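Long-range contact in glycosyl hydrolase family 62 protein (Coprinopsis cinerea, PDB 5B6T), which is an alpha-L-arabinofuranosidase of glycoside hydrolase family 62 that probably removes arabinofuranosyl side groups from arabinoxylan: residues A[199-212]-A[224-238]. Numbering follows the deposited sequence.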
ATOM      1  N   VAL A 199      -1.564  -2.312  -7.249  1.00  6.39           N
ATOM      2  CA  VAL A 199      -2.116  -2.689  -8.544  1.00  6.81           C
ATOM      3  C   VAL A 199      -3.481  -2.016  -8.732  1.00  6.95           C
ATOM      4  O   VAL A 199      -4.364  -2.160  -7.911  1.00  7.39           O
ATOM      5  CB  VAL A 199      -2.226  -4.209  -8.732  1.00  6.98           C
ATOM      6  CG1 VAL A 199      -2.533  -4.526 -10.196  1.00  7.44           C
ATOM      7  CG2 VAL A 199      -0.944  -4.869  -8.288  1.00  7.16           C
ATOM      8  N   TYR A 200      -3.601  -1.244  -9.832  1.00  6.99           N
ATOM      9  CA  TYR A 200      -4.802  -0.452 -10.103  1.00  7.32           C
ATOM     10  C   TYR A 200      -5.326  -0.630 -11.518  1.00  7.66           C
ATOM     11  O   TYR A 200      -4.540  -0.869 -12.436  1.00  7.51           O
ATOM     12  CB  TYR A 200      -4.499   1.015  -9.940  1.00  7.08           C
ATOM     13  CG  TYR A 200      -4.058   1.431  -8.556  1.00  6.83           C
ATOM     14  CD1 TYR A 200      -4.962   1.501  -7.513  1.00  6.50           C
ATOM     15  CD2 TYR A 200      -2.739   1.764  -8.305  1.00  6.57           C
ATOM     16  CE1 TYR A 200      -4.577   1.912  -6.248  1.00  6.29           C
ATOM     17  CE2 TYR A 200      -2.340   2.196  -7.058  1.00  6.41           C
ATOM     18  CZ  TYR A 200      -3.270   2.245  -6.012  1.00  6.45           C
ATOM     19  OH  TYR A 200      -2.851   2.673  -4.764  1.00  6.37           O
ATOM     20  N   ARG A 201      -6.646  -0.517 -11.672  1.00  8.17           N
ATOM     21  CA  ARG A 201      -7.260  -0.347 -13.004  1.00  9.32           C
ATOM     22  C   ARG A 201      -7.117   1.107 -13.403  1.00  9.44           C
ATOM     23  O   ARG A 201      -7.408   2.014 -12.615  1.00  9.18           O
ATOM     24  CB  ARG A 201      -8.725  -0.734 -12.964  1.00 10.37           C
ATOM     25  CG  ARG A 201      -9.517  -0.407 -14.220  1.00 12.16           C
ATOM     26  CD  ARG A 201      -8.993  -1.142 -15.444  1.00 14.54           C
ATOM     27  NE  ARG A 201      -9.661  -0.676 -16.655  1.00 17.46           N
ATOM     28  CZ  ARG A 201     -10.906  -1.004 -17.009  1.00 19.71           C
ATOM     29  NH1 ARG A 201     -11.641  -1.815 -16.256  1.00 20.17           N
ATOM     30  NH2 ARG A 201     -11.425  -0.503 -18.136  1.00 20.84           N
ATOM     31  N   ILE A 202      -6.676   1.355 -14.632  1.00 10.10           N
ATOM     32  CA  ILE A 202      -6.519   2.740 -15.129  1.00 10.71           C
ATOM     33  C   ILE A 202      -7.813   3.120 -15.831  1.00 11.70           C
ATOM     34  O   ILE A 202      -8.085   2.614 -16.922  1.00 11.19           O
ATOM     35  CB  ILE A 202      -5.311   2.889 -16.076  1.00 11.28           C
ATOM     36  CG1 ILE A 202      -4.021   2.429 -15.401  1.00 11.06           C
ATOM     37  CG2 ILE A 202      -5.169   4.332 -16.530  1.00 11.35           C
ATOM     38  CD1 ILE A 202      -2.840   2.231 -16.349  1.00 11.06           C
ATOM     39  N   ASP A 203      -8.587   4.028 -15.220  1.00 11.97           N
ATOM     40  CA  ASP A 203      -9.843   4.479 -15.838  1.00 12.77           C
ATOM     41  C   ASP A 203      -9.632   5.005 -17.253  1.00 13.93           C
ATOM     42  O   ASP A 203      -8.619   5.657 -17.530  1.00 13.90           O
ATOM     43  CB  ASP A 203     -10.507   5.585 -15.027  1.00 13.56           C
ATOM     44  CG  ASP A 203     -11.184   5.085 -13.764  1.00 14.84           C
ATOM     45  OD1 ASP A 203     -11.454   3.867 -13.656  1.00 16.61           O
ATOM     46  OD2 ASP A 203     -11.478   5.954 -12.922  1.00 17.16           O
ATOM     47  N   GLY A 204     -10.588   4.683 -18.135  1.00 15.23           N
ATOM     48  CA  GLY A 204     -10.581   5.141 -19.527  1.00 16.63           C
ATOM     49  C   GLY A 204      -9.694   4.331 -20.474  1.00 17.78           C
ATOM     50  O   GLY A 204      -9.556   4.690 -21.641  1.00 19.24           O
ATOM     51  N   SER A 205      -9.089   3.258 -19.972  1.00 18.21           N
ATOM     52  CA  SER A 205      -8.216   2.395 -20.750  1.00 18.72           C
ATOM     53  C   SER A 205      -8.575   0.965 -20.389  1.00 18.47           C
ATOM     54  O   SER A 205      -9.250   0.715 -19.398  1.00 18.83           O
ATOM     55  CB  SER A 205      -6.756   2.651 -20.361  1.00 20.01           C
ATOM     56  OG  SER A 205      -6.505   2.050 -19.083  1.00 21.02           O
ATOM     57  N   ASN A 206      -8.097   0.017 -21.177  1.00 17.70           N
ATOM     58  CA  ASN A 206      -8.197  -1.389 -20.841  1.00 18.36           C
ATOM     59  C   ASN A 206      -6.847  -1.834 -20.311  1.00 16.70           C
ATOM     60  O   ASN A 206      -6.279  -2.824 -20.756  1.00 18.50           O
ATOM     61  CB  ASN A 206      -8.611  -2.225 -22.057  1.00 19.81           C
ATOM     62  CG  ASN A 206     -10.033  -1.922 -22.523  1.00 22.53           C
ATOM     63  OD1 ASN A 206     -10.273  -1.687 -23.720  1.00 26.07           O
ATOM     64  ND2 ASN A 206     -10.977  -1.924 -21.593  1.00 21.76           N
ATOM     65  N   GLU A 207      -6.327  -1.062 -19.373  1.00 14.87           N
ATOM     66  CA  GLU A 207      -5.003  -1.330 -18.811  1.00 14.00           C
ATOM     67  C   GLU A 207      -4.998  -1.237 -17.295  1.00 11.70           C
ATOM     68  O   GLU A 207      -5.836  -0.559 -16.684  1.00 11.13           O
ATOM     69  CB  GLU A 207      -3.986  -0.334 -19.324  1.00 16.62           C
ATOM     70  CG  GLU A 207      -3.537  -0.565 -20.752  1.00 19.49           C
ATOM     71  CD  GLU A 207      -2.604   0.541 -21.182  1.00 22.14           C
ATOM     72  OE1 GLU A 207      -3.065   1.708 -21.182  1.00 27.48           O
ATOM     73  OE2 GLU A 207      -1.422   0.262 -21.472  1.00 25.54           O
ATOM     74  N   TYR A 208      -3.963  -1.856 -16.730  1.00  9.38           N
ATOM     75  CA  TYR A 208      -3.672  -1.869 -15.305  1.00  8.88           C
ATOM     76  C   TYR A 208      -2.285  -1.301 -15.056  1.00  8.48           C
ATOM     77  O   TYR A 208      -1.391  -1.388 -15.916  1.00  8.51           O
ATOM     78  CB  TYR A 208      -3.782  -3.293 -14.761  1.00  8.93           C
ATOM     79  CG  TYR A 208      -5.187  -3.827 -14.927  1.00  9.16           C
ATOM     80  CD1 TYR A 208      -5.577  -4.416 -16.117  1.00  9.44           C
ATOM     81  CD2 TYR A 208      -6.149  -3.675 -13.927  1.00  9.41           C
ATOM     82  CE1 TYR A 208      -6.866  -4.877 -16.309  1.00  9.89           C
ATOM     83  CE2 TYR A 208      -7.450  -4.124 -14.108  1.00  9.40           C
ATOM     84  CZ  TYR A 208      -7.805  -4.714 -15.309  1.00  9.90           C
ATOM     85  OH  TYR A 208      -9.096  -5.153 -15.511  1.00 11.03           O
ATOM     86  N   LEU A 209      -2.122  -0.717 -13.881  1.00  7.81           N
ATOM     87  CA  LEU A 209      -0.849  -0.131 -13.407  1.00  7.70           C
ATOM     88  C   LEU A 209      -0.321  -0.956 -12.217  1.00  7.47           C
ATOM     89  O   LEU A 209      -1.044  -1.175 -11.266  1.00  8.15           O
ATOM     90  CB  LEU A 209      -1.093   1.301 -12.958  1.00  7.87           C
ATOM     91  CG  LEU A 209       0.098   2.065 -12.388  1.00  8.24           C
ATOM     92  CD1 LEU A 209       1.218   2.290 -13.392  1.00  8.33           C
ATOM     93  CD2 LEU A 209      -0.359   3.389 -11.810  1.00  8.10           C
ATOM     94  N   LEU A 210       0.946  -1.383 -12.298  1.00  7.15           N
ATOM     95  CA  LEU A 210       1.657  -2.020 -11.173  1.00  6.92           C
ATOM     96  C   LEU A 210       2.742  -1.062 -10.680  1.00  7.02           C
ATOM     97  O   LEU A 210       3.558  -0.593 -11.468  1.00  7.30           O
ATOM     98  CB  LEU A 210       2.339  -3.310 -11.640  1.00  7.03           C
ATOM     99  CG  LEU A 210       3.320  -3.972 -10.668  1.00  7.23           C
ATOM    100  CD1 LEU A 210       2.622  -4.484  -9.425  1.00  7.30           C
ATOM    101  CD2 LEU A 210       4.044  -5.109 -11.392  1.00  7.64           C
ATOM    102  N   LEU A 211       2.722  -0.762  -9.378  1.00  6.86           N
ATOM    103  CA  LEU A 211       3.799  -0.055  -8.703  1.00  7.00           C
ATOM    104  C   LEU A 211       4.451  -1.019  -7.752  1.00  7.01           C
ATOM    105  O   LEU A 211       3.799  -1.905  -7.212  1.00  7.17           O
ATOM    106  CB  LEU A 211       3.269   1.137  -7.886  1.00  6.90           C
ATOM    107  CG  LEU A 211       2.325   2.079  -8.634  1.00  6.98           C
ATOM    108  CD1 LEU A 211       1.781   3.167  -7.709  1.00  6.93           C
ATOM    109  CD2 LEU A 211       2.980   2.666  -9.897  1.00  7.01           C
ATOM    110  N   HIS A 212       5.751  -0.867  -7.536  1.00  7.18           N
ATOM    111  CA  HIS A 212       6.427  -1.767  -6.599  1.00  7.42           C
ATOM    112  C   HIS A 212       7.640  -1.019  -6.046  1.00  7.47           C
ATOM    113  O   HIS A 212       8.332  -0.336  -6.794  1.00  7.59           O
ATOM    114  CB  HIS A 212       6.873  -3.050  -7.345  1.00  7.91           C
ATOM    115  CG  HIS A 212       7.089  -4.240  -6.490  1.00  8.42           C
ATOM    116  ND1 HIS A 212       8.134  -4.366  -5.595  1.00  8.22           N
ATOM    117  CD2 HIS A 212       6.405  -5.408  -6.430  1.00  8.90           C
ATOM    118  CE1 HIS A 212       8.053  -5.542  -4.996  1.00  8.29           C
ATOM    119  NE2 HIS A 212       7.036  -6.202  -5.506  1.00  9.22           N
ATOM    120  N   ARG A 224       9.051   1.719  -8.797  1.00  7.85           N
ATOM    121  CA  ARG A 224       9.027   1.367 -10.210  1.00  8.07           C
ATOM    122  C   ARG A 224       7.611   1.138 -10.650  1.00  8.13           C
ATOM    123  O   ARG A 224       6.748   0.845  -9.830  1.00  7.81           O
ATOM    124  CB  ARG A 224       9.875   0.116 -10.445  1.00  8.11           C
ATOM    125  CG  ARG A 224      11.337   0.306 -10.033  1.00  8.64           C
ATOM    126  CD  ARG A 224      12.166  -0.954 -10.138  1.00  8.98           C
ATOM    127  NE  ARG A 224      12.365  -1.393 -11.516  1.00  9.43           N
ATOM    128  CZ  ARG A 224      12.543  -2.665 -11.894  1.00  9.98           C
ATOM    129  NH1 ARG A 224      12.571  -3.648 -10.989  1.00  9.81           N
ATOM    130  NH2 ARG A 224      12.700  -2.959 -13.177  1.00 10.18           N
ATOM    131  N   SER A 225       7.369   1.250 -11.957  1.00  8.05           N
ATOM    132  CA  SER A 225       6.020   1.094 -12.505  1.00  8.15           C
ATOM    133  C   SER A 225       6.022   0.352 -13.825  1.00  8.31           C
ATOM    134  O   SER A 225       6.977   0.455 -14.623  1.00  8.23           O
ATOM    135  CB  SER A 225       5.355   2.458 -12.701  1.00  8.47           C
ATOM    136  OG  SER A 225       6.131   3.318 -13.549  1.00  8.44           O
ATOM    137  N   TRP A 226       4.912  -0.354 -14.037  1.00  8.13           N
ATOM    138  CA  TRP A 226       4.658  -1.150 -15.236  1.00  7.92           C
ATOM    139  C   TRP A 226       3.194  -1.042 -15.571  1.00  8.01           C
ATOM    140  O   TRP A 226       2.366  -0.738 -14.703  1.00  7.29           O
ATOM    141  CB  TRP A 226       4.956  -2.636 -14.991  1.00  8.48           C
ATOM    142  CG  TRP A 226       6.335  -3.008 -14.634  1.00  8.03           C
ATOM    143  CD1 TRP A 226       7.272  -3.561 -15.465  1.00  8.57           C
ATOM    144  CD2 TRP A 226       6.957  -2.937 -13.348  1.00  8.12           C
ATOM    145  NE1 TRP A 226       8.422  -3.832 -14.793  1.00  8.50           N
ATOM    146  CE2 TRP A 226       8.270  -3.442 -13.491  1.00  8.16           C
ATOM    147  CE3 TRP A 226       6.546  -2.490 -12.089  1.00  7.99           C
ATOM    148  CZ2 TRP A 226       9.174  -3.500 -12.421  1.00  8.51           C
ATOM    149  CZ3 TRP A 226       7.449  -2.569 -11.039  1.00  8.39           C
ATOM    150  CH2 TRP A 226       8.718  -3.085 -11.212  1.00  8.46           C
ATOM    151  N   THR A 227       2.856  -1.373 -16.818  1.00  7.88           N
ATOM    152  CA  THR A 227       1.441  -1.519 -17.207  1.00  8.40           C
ATOM    153  C   THR A 227       1.202  -2.818 -17.950  1.00  8.34           C
ATOM    154  O   THR A 227       2.144  -3.431 -18.485  1.00  8.57           O
ATOM    155  CB  THR A 227       0.948  -0.373 -18.112  1.00  8.78           C
ATOM    156  OG1 THR A 227       1.716  -0.383 -19.333  1.00  9.77           O
ATOM    157  CG2 THR A 227       1.111   0.980 -17.421  1.00  8.94           C
ATOM    158  N   SER A 228      -0.064  -3.222 -17.997  1.00  8.75           N
ATOM    159  CA  SER A 228      -0.473  -4.446 -18.658  1.00  9.63           C
ATOM    160  C   SER A 228      -1.931  -4.349 -19.057  1.00  9.94           C
ATOM    161  O   SER A 228      -2.700  -3.617 -18.439  1.00 10.00           O
ATOM    162  CB  SER A 228      -0.319  -5.664 -17.756  1.00  9.88           C
ATOM    163  OG  SER A 228      -0.689  -6.878 -18.416  1.00 10.80           O
ATOM    164  N   THR A 229      -2.340  -5.103 -20.071  1.00 10.74           N
ATOM    165  CA  THR A 229      -3.764  -5.200 -20.379  1.00 12.16           C
ATOM    166  C   THR A 229      -4.494  -6.148 -19.427  1.00 11.97           C
ATOM    167  O   THR A 229      -5.720  -6.197 -19.434  1.00 13.69           O
ATOM    168  CB  THR A 229      -3.993  -5.681 -21.829  1.00 13.36           C
ATOM    169  OG1 THR A 229      -3.399  -6.942 -22.010  1.00 18.33           O
ATOM    170  CG2 THR A 229      -3.380  -4.734 -22.760  1.00 13.44           C
ATOM    171  N   SER A 230      -3.775  -6.951 -18.648  1.00 11.19           N
ATOM    172  CA  SER A 230      -4.410  -7.861 -17.689  1.00 11.17           C
ATOM    173  C   SER A 230      -3.766  -7.754 -16.318  1.00 10.14           C
ATOM    174  O   SER A 230      -2.558  -7.536 -16.180  1.00  9.71           O
ATOM    175  CB  SER A 230      -4.236  -9.299 -18.180  1.00 11.31           C
ATOM    176  OG  SER A 230      -4.704 -10.254 -17.235  1.00 12.91           O
ATOM    177  N   ILE A 231      -4.565  -7.997 -15.299  1.00  9.41           N
ATOM    178  CA  ILE A 231      -4.043  -8.094 -13.942  1.00  9.09           C
ATOM    179  C   ILE A 231      -3.017  -9.239 -13.845  1.00  9.39           C
ATOM    180  O   ILE A 231      -2.079  -9.172 -13.036  1.00  8.75           O
ATOM    181  CB  ILE A 231      -5.204  -8.264 -12.926  1.00  8.79           C
ATOM    182  CG1 ILE A 231      -6.150  -7.039 -12.946  1.00  8.69           C
ATOM    183  CG2 ILE A 231      -4.637  -8.497 -11.532  1.00  8.77           C
ATOM    184  CD1 ILE A 231      -7.498  -7.262 -12.277  1.00  9.01           C
ATOM    185  N   ALA A 232      -3.191 -10.279 -14.655  1.00  9.15           N
ATOM    186  CA  ALA A 232      -2.283 -11.421 -14.690  1.00 10.19           C
ATOM    187  C   ALA A 232      -1.012 -11.182 -15.497  1.00 11.38           C
ATOM    188  O   ALA A 232      -0.173 -12.069 -15.585  1.00 11.96           O
ATOM    189  CB  ALA A 232      -3.012 -12.648 -15.224  1.00  9.98           C
ATOM    190  N   GLY A 233      -0.827  -9.979 -16.038  1.00 11.46           N
ATOM    191  CA  GLY A 233       0.363  -9.669 -16.807  1.00 12.75           C
ATOM    192  C   GLY A 233       0.196 -10.157 -18.233  1.00 13.70           C
ATOM    193  O   GLY A 233      -0.902 -10.517 -18.654  1.00 13.57           O
ATOM    194  N   PRO A 234       1.280 -10.135 -19.019  1.00 15.64           N
ATOM    195  CA  PRO A 234       2.640  -9.756 -18.707  1.00 15.28           C
ATOM    196  C   PRO A 234       2.751  -8.236 -18.485  1.00 13.89           C
ATOM    197  O   PRO A 234       1.991  -7.464 -19.063  1.00 14.88           O
ATOM    198  CB  PRO A 234       3.398 -10.197 -19.967  1.00 16.49           C
ATOM    199  CG  PRO A 234       2.425 -10.003 -21.066  1.00 17.26           C
ATOM    200  CD  PRO A 234       1.058 -10.260 -20.475  1.00 16.93           C
ATOM    201  N   TRP A 235       3.701  -7.837 -17.658  1.00 11.45           N
ATOM    202  CA  TRP A 235       3.906  -6.430 -17.307  1.00 10.43           C
ATOM    203  C   TRP A 235       4.987  -5.808 -18.171  1.00 10.55           C
ATOM    204  O   TRP A 235       6.068  -6.387 -18.334  1.00 12.39           O
ATOM    205  CB  TRP A 235       4.295  -6.322 -15.810  1.00  9.66           C
ATOM    206  CG  TRP A 235       3.156  -6.740 -14.939  1.00  9.03           C
ATOM    207  CD1 TRP A 235       2.966  -7.958 -14.336  1.00  9.08           C
ATOM    208  CD2 TRP A 235       1.991  -5.961 -14.631  1.00  8.59           C
ATOM    209  NE1 TRP A 235       1.767  -7.967 -13.675  1.00  9.27           N
ATOM    210  CE2 TRP A 235       1.153  -6.748 -13.820  1.00  8.46           C
ATOM    211  CE3 TRP A 235       1.586  -4.679 -14.958  1.00  7.83           C
ATOM    212  CZ2 TRP A 235      -0.087  -6.290 -13.366  1.00  8.44           C
ATOM    213  CZ3 TRP A 235       0.380  -4.203 -14.489  1.00  8.18           C
ATOM    214  CH2 TRP A 235      -0.456  -5.004 -13.697  1.00  8.12           C
ATOM    215  N   ARG A 236       4.712  -4.617 -18.710  1.00  9.86           N
ATOM    216  CA  ARG A 236       5.697  -3.904 -19.500  1.00  9.82           C
ATOM    217  C   ARG A 236       6.151  -2.675 -18.738  1.00  9.44           C
ATOM    218  O   ARG A 236       5.330  -1.964 -18.170  1.00  9.50           O
ATOM    219  CB  ARG A 236       5.092  -3.478 -20.819  1.00 10.22           C
ATOM    220  CG  ARG A 236       6.122  -2.879 -21.751  1.00 10.89           C
ATOM    221  CD  ARG A 236       5.526  -2.603 -23.126  1.00 11.37           C
ATOM    222  NE  ARG A 236       4.534  -1.556 -23.129  1.00 12.21           N
ATOM    223  CZ  ARG A 236       3.776  -1.244 -24.187  1.00 12.68           C
ATOM    224  NH1 ARG A 236       2.906  -0.259 -24.073  1.00 13.84           N
ATOM    225  NH2 ARG A 236       3.878  -1.922 -25.326  1.00 13.37           N
ATOM    226  N   ALA A 237       7.452  -2.413 -18.729  1.00  9.63           N
ATOM    227  CA  ALA A 237       7.990  -1.248 -18.019  1.00  9.34           C
ATOM    228  C   ALA A 237       7.277   0.023 -18.443  1.00  9.23           C
ATOM    229  O   ALA A 237       6.968   0.206 -19.633  1.00  8.86           O
ATOM    230  CB  ALA A 237       9.508  -1.106 -18.254  1.00  9.33           C
ATOM    231  N   LEU A 238       6.980   0.892 -17.476  1.00  9.08           N
ATOM    232  CA  LEU A 238       6.465   2.211 -17.740  1.00  9.32           C
ATOM    233  C   LEU A 238       7.602   3.131 -17.331  1.00  9.35           C
ATOM    234  O   LEU A 238       8.497   3.423 -18.168  1.00 10.69           O
ATOM    235  CB  LEU A 238       5.148   2.459 -16.992  1.00  9.46           C
ATOM    236  CG  LEU A 238       4.474   3.808 -17.270  1.00  9.67           C
ATOM    237  CD1 LEU A 238       3.959   3.849 -18.709  1.00  9.93           C
ATOM    238  CD2 LEU A 238       3.364   4.074 -16.281  1.00  9.78           C
TER
HETATM  239  O   HOH W   1      -8.134  -5.186 -19.975  1.00 24.13           O
HETATM  240  O   HOH W   2       1.575   1.410 -21.662  1.00 29.85           O
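Leu210 is wedged between two tryptophans of segment 224-238. Its CB sits over one face of the Trp235 indole, 3.7 Å from the centroid of the six-membered ring, in a CH-pi contact, while Ser228 CB and Gly233 CA pack against the opposite face. With CG anti to the backbone N (chi1 170°), the Leu210 side chain runs alongside Trp226 and brings CD2 to 3.7 Å from Trp226 CE3. Met185 of strand 182-186 touches all three residues, and Trp226 CZ2 sits over the centre of one face of the Arg224 guanidinium, the ring steeply inclined to it; Arg224 NH2 is salt-bridged to Asp240 and NH1 donates to Arg192 O. Beneath these side chains, strands 207-212 and 224-228 form an antiparallel beta hairpin, part of one blade of the five-bladed beta-propeller characteristic of GH62 enzymes. Six backbone hydrogen bonds pair Tyr208 with Ser228, Leu210 with Trp226 and His212 with Arg224; the one from Leu210 N to Trp226 O is 2.9 Å long and nearly straight at 170°. On the other side of the sheet Leu209 CD1 meets Leu238 CD2 at 4.0 Å. Beyond Ser228, segment 224-238 leaves the strand in a type I turn, Ser230 to Gly233, and carries Ile231 over the Tyr208 ring, with Ile231 CG1 3.5 Å from the ring centroid. An alanine in place of Tyr208 would remove this ring and is likely to leave Ile231 CG1 without the ring face it packs on, opening a gap beside the turn. At Asn206 and Glu207, past the Ile202-Ser205 type II turn, the contact becomes looser and wetter. Water 1 bridges Thr229 O, at 2.7 Å, and Asn206 O, the latter weakly, and Glu207 OE2 reaches Arg236 NH1 through water 2, the two charged atoms standing 5.1 Å apart.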